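Local coordinates for hypothetical protein (Uncultured marine organism, PDB 2OD5) that is of unknown function but probably binds nucleic acid, with a fold consistent with the winged helix-turn-helix family, at residues Glu18-Phe23 against Gly52-Lys57; Lys22-Arg27 against Ala32-His37. All coordinates share one frame; numbering follows the deposited sequence.

Contact 1: Glu18-Phe23 against Gly52-Lys57; sequences EKIKKF and GNVLSK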
ATOM      1  N   GLU A  18       1.686  -9.535   4.934  1.00 35.96           N
ATOM      2  CA  GLU A  18       0.759 -10.594   4.559  0.50 35.39           C
ATOM      3  C   GLU A  18      -0.674 -10.075   4.490  1.00 34.15           C
ATOM      4  O   GLU A  18      -1.437 -10.454   3.605  1.00 34.12           O
ATOM      5  CB  GLU A  18       0.869 -11.773   5.537  0.50 37.44           C
ATOM      6  CG  GLU A  18       2.252 -12.407   5.556  0.50 39.03           C
ATOM      7  N   LYS A  19      -1.045  -9.208   5.425  1.00 33.54           N
ATOM      8  CA  LYS A  19      -2.384  -8.616   5.387  1.00 34.99           C
ATOM      9  C   LYS A  19      -2.591  -7.757   4.145  1.00 34.24           C
ATOM     10  O   LYS A  19      -3.639  -7.825   3.505  1.00 34.37           O
ATOM     11  CB  LYS A  19      -2.617  -7.732   6.601  1.00 36.31           C
ATOM     12  CG  LYS A  19      -2.830  -8.472   7.863  1.00 46.84           C
ATOM     13  CD  LYS A  19      -3.319  -7.493   8.913  1.00 54.37           C
ATOM     14  CE  LYS A  19      -3.361  -8.134  10.276  1.00 63.06           C
ATOM     15  NZ  LYS A  19      -4.695  -8.707  10.589  1.00 64.99           N
ATOM     16  N   ILE A  20      -1.591  -6.932   3.840  1.00 34.66           N
ATOM     17  CA  ILE A  20      -1.672  -6.040   2.698  1.00 33.80           C
ATOM     18  C   ILE A  20      -1.851  -6.868   1.409  1.00 32.79           C
ATOM     19  O   ILE A  20      -2.706  -6.572   0.580  1.00 34.43           O
ATOM     20  CB  ILE A  20      -0.428  -5.135   2.573  1.00 33.50           C
ATOM     21  CG1 ILE A  20      -0.303  -4.146   3.743  1.00 33.36           C
ATOM     22  CG2 ILE A  20      -0.482  -4.387   1.258  1.00 32.21           C
ATOM     23  CD1 ILE A  20       1.093  -3.499   3.845  1.00 31.42           C
ATOM     24  N   LYS A  21      -1.059  -7.920   1.241  1.00 32.50           N
ATOM     25  CA  LYS A  21      -1.113  -8.739   0.028  1.00 34.12           C
ATOM     26  C   LYS A  21      -2.485  -9.389  -0.168  1.00 34.08           C
ATOM     27  O   LYS A  21      -3.039  -9.379  -1.265  1.00 33.02           O
ATOM     28  CB  LYS A  21       0.027  -9.761   0.016  1.00 37.70           C
ATOM     29  CG  LYS A  21       1.409  -9.157  -0.173  1.00 47.50           C
ATOM     30  N   LYS A  22      -3.064  -9.894   0.910  1.00 32.57           N
ATOM     31  CA  LYS A  22      -4.420 -10.442   0.868  1.00 33.13           C
ATOM     32  C   LYS A  22      -5.461  -9.389   0.509  1.00 32.89           C
ATOM     33  O   LYS A  22      -6.355  -9.620  -0.318  1.00 34.86           O
ATOM     34  CB  LYS A  22      -4.759 -11.091   2.206  1.00 34.21           C
ATOM     35  CG  LYS A  22      -4.086 -12.443   2.399  1.00 44.38           C
ATOM     36  CD  LYS A  22      -4.750 -13.510   1.561  1.00 55.42           C
ATOM     37  N   PHE A  23      -5.339  -8.219   1.118  1.00 32.61           N
ATOM     38  CA  PHE A  23      -6.249  -7.122   0.849  1.00 31.50           C
ATOM     39  C   PHE A  23      -6.201  -6.680  -0.616  1.00 32.28           C
ATOM     40  O   PHE A  23      -7.234  -6.377  -1.196  1.00 32.22           O
ATOM     41  CB  PHE A  23      -5.931  -5.943   1.780  1.00 32.40           C
ATOM     42  CG  PHE A  23      -6.850  -4.773   1.634  1.00 31.77           C
ATOM     43  CD1 PHE A  23      -8.210  -4.893   1.922  1.00 32.61           C
ATOM     44  CD2 PHE A  23      -6.370  -3.547   1.202  1.00 30.67           C
ATOM     45  CE1 PHE A  23      -9.069  -3.829   1.799  1.00 36.82           C
ATOM     46  CE2 PHE A  23      -7.229  -2.457   1.115  1.00 34.14           C
ATOM     47  CZ  PHE A  23      -8.581  -2.604   1.406  1.00 32.72           C
ATOM     48  N   GLY A  52       3.704   3.699   4.046  1.00 31.59           N
ATOM     49  CA  GLY A  52       4.331   4.054   2.774  1.00 34.87           C
ATOM     50  C   GLY A  52       5.693   3.410   2.620  1.00 34.03           C
ATOM     51  O   GLY A  52       6.036   2.928   1.538  1.00 34.70           O
ATOM     52  N   ASN A  53       6.481   3.401   3.704  1.00 33.91           N
ATOM     53  CA  ASN A  53       7.777   2.742   3.693  1.00 34.96           C
ATOM     54  C   ASN A  53       7.655   1.233   3.470  1.00 32.84           C
ATOM     55  O   ASN A  53       8.396   0.655   2.659  1.00 34.00           O
ATOM     56  CB  ASN A  53       8.539   3.020   4.994  1.00 37.04           C
ATOM     57  CG  ASN A  53       8.975   4.477   5.104  1.00 49.02           C
ATOM     58  OD1 ASN A  53       9.094   5.168   4.089  1.00 53.13           O
ATOM     59  ND2 ASN A  53       9.198   4.955   6.339  1.00 49.39           N
ATOM     60  N   VAL A  54       6.727   0.606   4.179  1.00 31.71           N
ATOM     61  CA  VAL A  54       6.511  -0.820   4.062  1.00 30.59           C
ATOM     62  C   VAL A  54       6.128  -1.178   2.633  1.00 31.03           C
ATOM     63  O   VAL A  54       6.624  -2.155   2.061  1.00 34.16           O
ATOM     64  CB  VAL A  54       5.396  -1.309   5.015  1.00 31.30           C
ATOM     65  CG1 VAL A  54       4.985  -2.772   4.676  1.00 33.98           C
ATOM     66  CG2 VAL A  54       5.849  -1.154   6.472  1.00 33.56           C
ATOM     67  N   LEU A  55       5.219  -0.410   2.064  1.00 29.27           N
ATOM     68  CA  LEU A  55       4.735  -0.681   0.703  1.00 29.96           C
ATOM     69  C   LEU A  55       5.849  -0.529  -0.311  1.00 31.21           C
ATOM     70  O   LEU A  55       5.964  -1.340  -1.235  1.00 30.95           O
ATOM     71  CB  LEU A  55       3.568   0.265   0.356  1.00 29.14           C
ATOM     72  CG  LEU A  55       2.242   0.043   1.096  1.00 29.63           C
ATOM     73  CD1 LEU A  55       1.285   1.252   0.855  1.00 29.06           C
ATOM     74  CD2 LEU A  55       1.593  -1.239   0.683  1.00 29.97           C
ATOM     75  N   SER A  56       6.670   0.506  -0.151  1.00 30.29           N
ATOM     76  CA  SER A  56       7.810   0.747  -1.075  1.00 34.03           C
ATOM     77  C   SER A  56       8.856  -0.326  -0.972  1.00 34.37           C
ATOM     78  O   SER A  56       9.405  -0.784  -2.004  1.00 37.93           O
ATOM     79  CB  SER A  56       8.472   2.091  -0.767  1.00 35.13           C
ATOM     80  OG  SER A  56       7.597   3.129  -1.110  1.00 47.63           O
ATOM     81  N   LYS A  57       9.138  -0.753   0.253  1.00 32.82           N
ATOM     82  CA  LYS A  57      10.178  -1.741   0.520  0.50 34.88           C
ATOM     83  C   LYS A  57       9.780  -3.167   0.112  1.00 33.98           C
ATOM     84  O   LYS A  57      10.635  -3.986  -0.212  1.00 32.95           O
ATOM     85  CB  LYS A  57      10.579  -1.719   2.001  0.50 36.83           C
ATOM     86  CG  LYS A  57      11.621  -2.773   2.356  0.50 39.09           C
ATOM     87  CD  LYS A  57      12.344  -2.528   3.667  0.50 38.46           C
ATOM     88  CE  LYS A  57      13.460  -3.565   3.815  0.50 43.16           C
ATOM     89  NZ  LYS A  57      13.897  -3.718   5.226  0.50 51.49           N
TER
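Lys-57 N donates to Asn-53 O at 2.9 Å, a bond of the helical turn that presents Val-54 and Leu-55 to Ile-20 on helix 9-23. Between the two segments there are no hydrogen bonds; three aliphatic side chains make the whole contact, and it buries just 105 Å². Ile-20 supplies both of its methyl ends. Ile-20 CG2 lies 3.8 Å from Leu-55 CD2, and Ile-20 CD1 comes within 3.9 Å of that same methyl, which thus sits against both branches. The order alpha, beta, alpha, alpha, beta, beta, followed by helix 85-91, is consistent with a winged helix-turn-helix domain, in which helix 48-57 would be the recognition helix; here its inner side packs against the first helix. Ile-20 CD1 also reaches Val-54 CG1 at 4.0 Å; the extended outer torsion of Ile-20 (chi2 165°) carries that methyl out to Val-54. The CA atoms of Ile-20 and Leu-55 stay 8.6 Å apart, leaving the side chains to bridge the helices by their ends. Ile-61 of strand 61-71 touches both Ile-20 and Leu-55, while Trp-82 from strand 75-84 packs on Leu-55.

Contact 2: Lys22-Arg27 against Ala32-His37; sequences KFLGDR and AEILEH
Where the end of helix 9-23 packs on helix 31-39, the first two helices of the probable winged helix-turn-helix fold, Phe-23 and His-37 form an offset stack, their ring centroids 4.2 Å apart and their planes 10° from parallel. Phe-23 CD1 stands over the centre of the imidazole, whereas His-37 CG lies 3.4 Å from Phe-23 CD1 and toward the rim of the phenyl face. The slide of one ring along the other puts His-37 CB over the phenyl centre in a CH-pi contact, 3.8 Å from the centroid. Both side chains have CG opposite the backbone N (chi1 -177° in Phe-23, 177° in His-37), and they run past each other in opposite senses. The hydrophobic side of this helix pairing continues through Ile-34. Ile-34 CG1 is 4.1 Å from Phe-23 CE2, and Ile-34 CD1 meets Leu-24 CD2 at 4.0 Å, the side chains of Leu-24 and Ile-34 crossing nearly at right angles. Replacing Phe-23 by an alanine would probably leave the His-37 ring without its stacking partner and open a gap beside Ile-34. Toward the outside, Glu-33 OE2 forms a salt bridge with Arg-29; Arg-27 NH2, 4.5 Å from Glu-33 OE2 and too far for a salt bridge, may add to the positive field around the carboxylate.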
ATOM      1  N   LYS A  22      -3.064  -9.894   0.910  1.00 32.57           N
ATOM      2  CA  LYS A  22      -4.420 -10.442   0.868  1.00 33.13           C
ATOM      3  C   LYS A  22      -5.461  -9.389   0.509  1.00 32.89           C
ATOM      4  O   LYS A  22      -6.355  -9.620  -0.318  1.00 34.86           O
ATOM      5  CB  LYS A  22      -4.759 -11.091   2.206  1.00 34.21           C
ATOM      6  CG  LYS A  22      -4.086 -12.443   2.399  1.00 44.38           C
ATOM      7  CD  LYS A  22      -4.750 -13.510   1.561  1.00 55.42           C
ATOM      8  N   PHE A  23      -5.339  -8.219   1.118  1.00 32.61           N
ATOM      9  CA  PHE A  23      -6.249  -7.122   0.849  1.00 31.50           C
ATOM     10  C   PHE A  23      -6.201  -6.680  -0.616  1.00 32.28           C
ATOM     11  O   PHE A  23      -7.234  -6.377  -1.196  1.00 32.22           O
ATOM     12  CB  PHE A  23      -5.931  -5.943   1.780  1.00 32.40           C
ATOM     13  CG  PHE A  23      -6.850  -4.773   1.634  1.00 31.77           C
ATOM     14  CD1 PHE A  23      -8.210  -4.893   1.922  1.00 32.61           C
ATOM     15  CD2 PHE A  23      -6.370  -3.547   1.202  1.00 30.67           C
ATOM     16  CE1 PHE A  23      -9.069  -3.829   1.799  1.00 36.82           C
ATOM     17  CE2 PHE A  23      -7.229  -2.457   1.115  1.00 34.14           C
ATOM     18  CZ  PHE A  23      -8.581  -2.604   1.406  1.00 32.72           C
ATOM     19  N   LEU A  24      -5.003  -6.638  -1.200  1.00 30.43           N
ATOM     20  CA  LEU A  24      -4.814  -6.195  -2.574  1.00 32.34           C
ATOM     21  C   LEU A  24      -5.081  -7.292  -3.620  1.00 33.91           C
ATOM     22  O   LEU A  24      -5.002  -7.048  -4.817  1.00 34.26           O
ATOM     23  CB  LEU A  24      -3.395  -5.669  -2.761  1.00 31.06           C
ATOM     24  CG  LEU A  24      -3.033  -4.380  -2.036  1.00 33.98           C
ATOM     25  CD1 LEU A  24      -1.598  -4.001  -2.343  1.00 32.13           C
ATOM     26  CD2 LEU A  24      -3.993  -3.232  -2.397  1.00 33.92           C
ATOM     27  N   GLY A  25      -5.428  -8.486  -3.171  1.00 36.91           N
ATOM     28  CA  GLY A  25      -5.721  -9.581  -4.098  1.00 37.66           C
ATOM     29  C   GLY A  25      -6.723  -9.275  -5.192  1.00 38.90           C
ATOM     30  O   GLY A  25      -6.454  -9.537  -6.369  1.00 42.20           O
ATOM     31  N   ASP A  26      -7.858  -8.707  -4.810  1.00 39.74           N
ATOM     32  CA  ASP A  26      -8.941  -8.452  -5.752  0.50 42.73           C
ATOM     33  C   ASP A  26      -8.628  -7.348  -6.766  1.00 42.12           C
ATOM     34  O   ASP A  26      -8.941  -7.485  -7.941  1.00 45.32           O
ATOM     35  CB  ASP A  26     -10.242  -8.130  -5.001  0.50 45.80           C
ATOM     36  CG  ASP A  26     -10.811  -9.339  -4.255  0.50 51.01           C
ATOM     37  OD1 ASP A  26     -10.563 -10.497  -4.678  0.50 51.89           O
ATOM     38  OD2 ASP A  26     -11.511  -9.126  -3.243  0.50 59.11           O
ATOM     39  N   ARG A  27      -8.012  -6.261  -6.328  1.00 38.29           N
ATOM     40  CA  ARG A  27      -7.766  -5.136  -7.206  1.00 36.29           C
ATOM     41  C   ARG A  27      -6.873  -4.137  -6.506  1.00 34.73           C
ATOM     42  O   ARG A  27      -6.748  -4.192  -5.280  1.00 32.93           O
ATOM     43  CB  ARG A  27      -9.084  -4.448  -7.558  1.00 37.99           C
ATOM     44  CG  ARG A  27      -9.816  -3.857  -6.369  1.00 38.01           C
ATOM     45  CD  ARG A  27     -11.144  -3.262  -6.783  1.00 47.06           C
ATOM     46  NE  ARG A  27     -11.924  -2.910  -5.597  1.00 54.45           N
ATOM     47  CZ  ARG A  27     -12.033  -1.694  -5.066  1.00 64.99           C
ATOM     48  NH1 ARG A  27     -11.431  -0.626  -5.612  1.00 68.28           N
ATOM     49  NH2 ARG A  27     -12.775  -1.545  -3.969  1.00 70.26           N
ATOM     50  N   ALA A  32      -4.668   5.075   1.734  1.00 33.07           N
ATOM     51  CA  ALA A  32      -5.670   5.334   2.773  1.00 33.85           C
ATOM     52  C   ALA A  32      -6.553   4.126   3.047  1.00 32.49           C
ATOM     53  O   ALA A  32      -6.853   3.802   4.206  1.00 29.98           O
ATOM     54  CB  ALA A  32      -6.539   6.560   2.365  1.00 34.11           C
ATOM     55  N   GLU A  33      -7.049   3.500   1.979  1.00 30.68           N
ATOM     56  CA  GLU A  33      -7.825   2.282   2.107  1.00 31.99           C
ATOM     57  C   GLU A  33      -7.006   1.159   2.760  1.00 29.14           C
ATOM     58  O   GLU A  33      -7.511   0.406   3.602  1.00 30.43           O
ATOM     59  CB  GLU A  33      -8.297   1.810   0.739  1.00 31.38           C
ATOM     60  CG  GLU A  33      -9.224   2.734   0.008  1.00 37.70           C
ATOM     61  CD  GLU A  33      -9.581   2.130  -1.354  1.00 44.33           C
ATOM     62  OE1 GLU A  33      -8.704   2.133  -2.286  1.00 46.91           O
ATOM     63  OE2 GLU A  33     -10.710   1.594  -1.462  1.00 53.66           O
ATOM     64  N   ILE A  34      -5.739   1.033   2.380  1.00 28.48           N
ATOM     65  CA  ILE A  34      -4.869   0.009   2.931  1.00 29.04           C
ATOM     66  C   ILE A  34      -4.652   0.250   4.419  1.00 29.64           C
ATOM     67  O   ILE A  34      -4.815  -0.661   5.237  1.00 28.63           O
ATOM     68  CB  ILE A  34      -3.504  -0.073   2.187  1.00 28.79           C
ATOM     69  CG1 ILE A  34      -3.717  -0.425   0.694  1.00 29.66           C
ATOM     70  CG2 ILE A  34      -2.604  -1.140   2.823  1.00 29.56           C
ATOM     71  CD1 ILE A  34      -2.464  -0.228  -0.161  1.00 32.03           C
ATOM     72  N   LEU A  35      -4.375   1.491   4.770  1.00 28.65           N
ATOM     73  CA  LEU A  35      -4.177   1.858   6.173  1.00 29.44           C
ATOM     74  C   LEU A  35      -5.429   1.569   6.977  1.00 28.36           C
ATOM     75  O   LEU A  35      -5.346   1.016   8.072  1.00 30.19           O
ATOM     76  CB  LEU A  35      -3.838   3.349   6.301  1.00 29.46           C
ATOM     77  CG  LEU A  35      -3.412   3.787   7.722  1.00 29.58           C
ATOM     78  CD1 LEU A  35      -2.105   3.092   8.153  1.00 29.32           C
ATOM     79  CD2 LEU A  35      -3.267   5.300   7.762  1.00 32.67           C
ATOM     80  N   GLU A  36      -6.596   1.949   6.468  1.00 29.99           N
ATOM     81  CA  GLU A  36      -7.814   1.712   7.220  1.00 30.07           C
ATOM     82  C   GLU A  36      -8.034   0.209   7.435  1.00 30.05           C
ATOM     83  O   GLU A  36      -8.403  -0.228   8.524  1.00 30.83           O
ATOM     84  CB  GLU A  36      -9.031   2.370   6.549  1.00 29.53           C
ATOM     85  CG  GLU A  36     -10.318   2.189   7.381  1.00 32.43           C
ATOM     86  CD  GLU A  36     -11.556   2.930   6.841  1.00 37.10           C
ATOM     87  OE1 GLU A  36     -11.512   3.443   5.708  1.00 38.43           O
ATOM     88  OE2 GLU A  36     -12.581   2.938   7.561  1.00 34.87           O
ATOM     89  N   HIS A  37      -7.771  -0.593   6.412  1.00 29.65           N
ATOM     90  CA  HIS A  37      -7.931  -2.039   6.515  1.00 30.70           C
ATOM     91  C   HIS A  37      -7.004  -2.630   7.542  1.00 31.15           C
ATOM     92  O   HIS A  37      -7.425  -3.382   8.415  1.00 32.67           O
ATOM     93  CB  HIS A  37      -7.658  -2.699   5.155  1.00 31.60           C
ATOM     94  CG  HIS A  37      -7.737  -4.179   5.226  1.00 34.48           C
ATOM     95  ND1 HIS A  37      -8.932  -4.828   5.426  1.00 33.71           N
ATOM     96  CD2 HIS A  37      -6.773  -5.129   5.241  1.00 37.69           C
ATOM     97  CE1 HIS A  37      -8.705  -6.131   5.497  1.00 40.82           C
ATOM     98  NE2 HIS A  37      -7.401  -6.340   5.409  1.00 35.86           N
TER

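In the fold
Contact 1 and contact 2 both start from the end of helix 9-23, which packs on helix 48-57 in the first and on helix 31-39 in the second; their centres are 9 Å apart. Ile-34 joins them: Ile-34 CG2 lies 3.9 Å from Ile-20 CG1, and Ile-34 CD1 lies 4.2 Å from Leu-55 CD1. The three helices thus share one apolar core, which Trp-82 of strand 75-84 adjoins by touching both Ile-34 and Leu-55. Helices 31-39 and 48-57, consecutive in the chain and probably the helix-turn-helix pair, thus both pack on helix 9-23. No nucleic acid marks a binding site; a bound 1,2-ethanediol, probably from crystallisation, lies about 4 Å from the Glu-33 side chain.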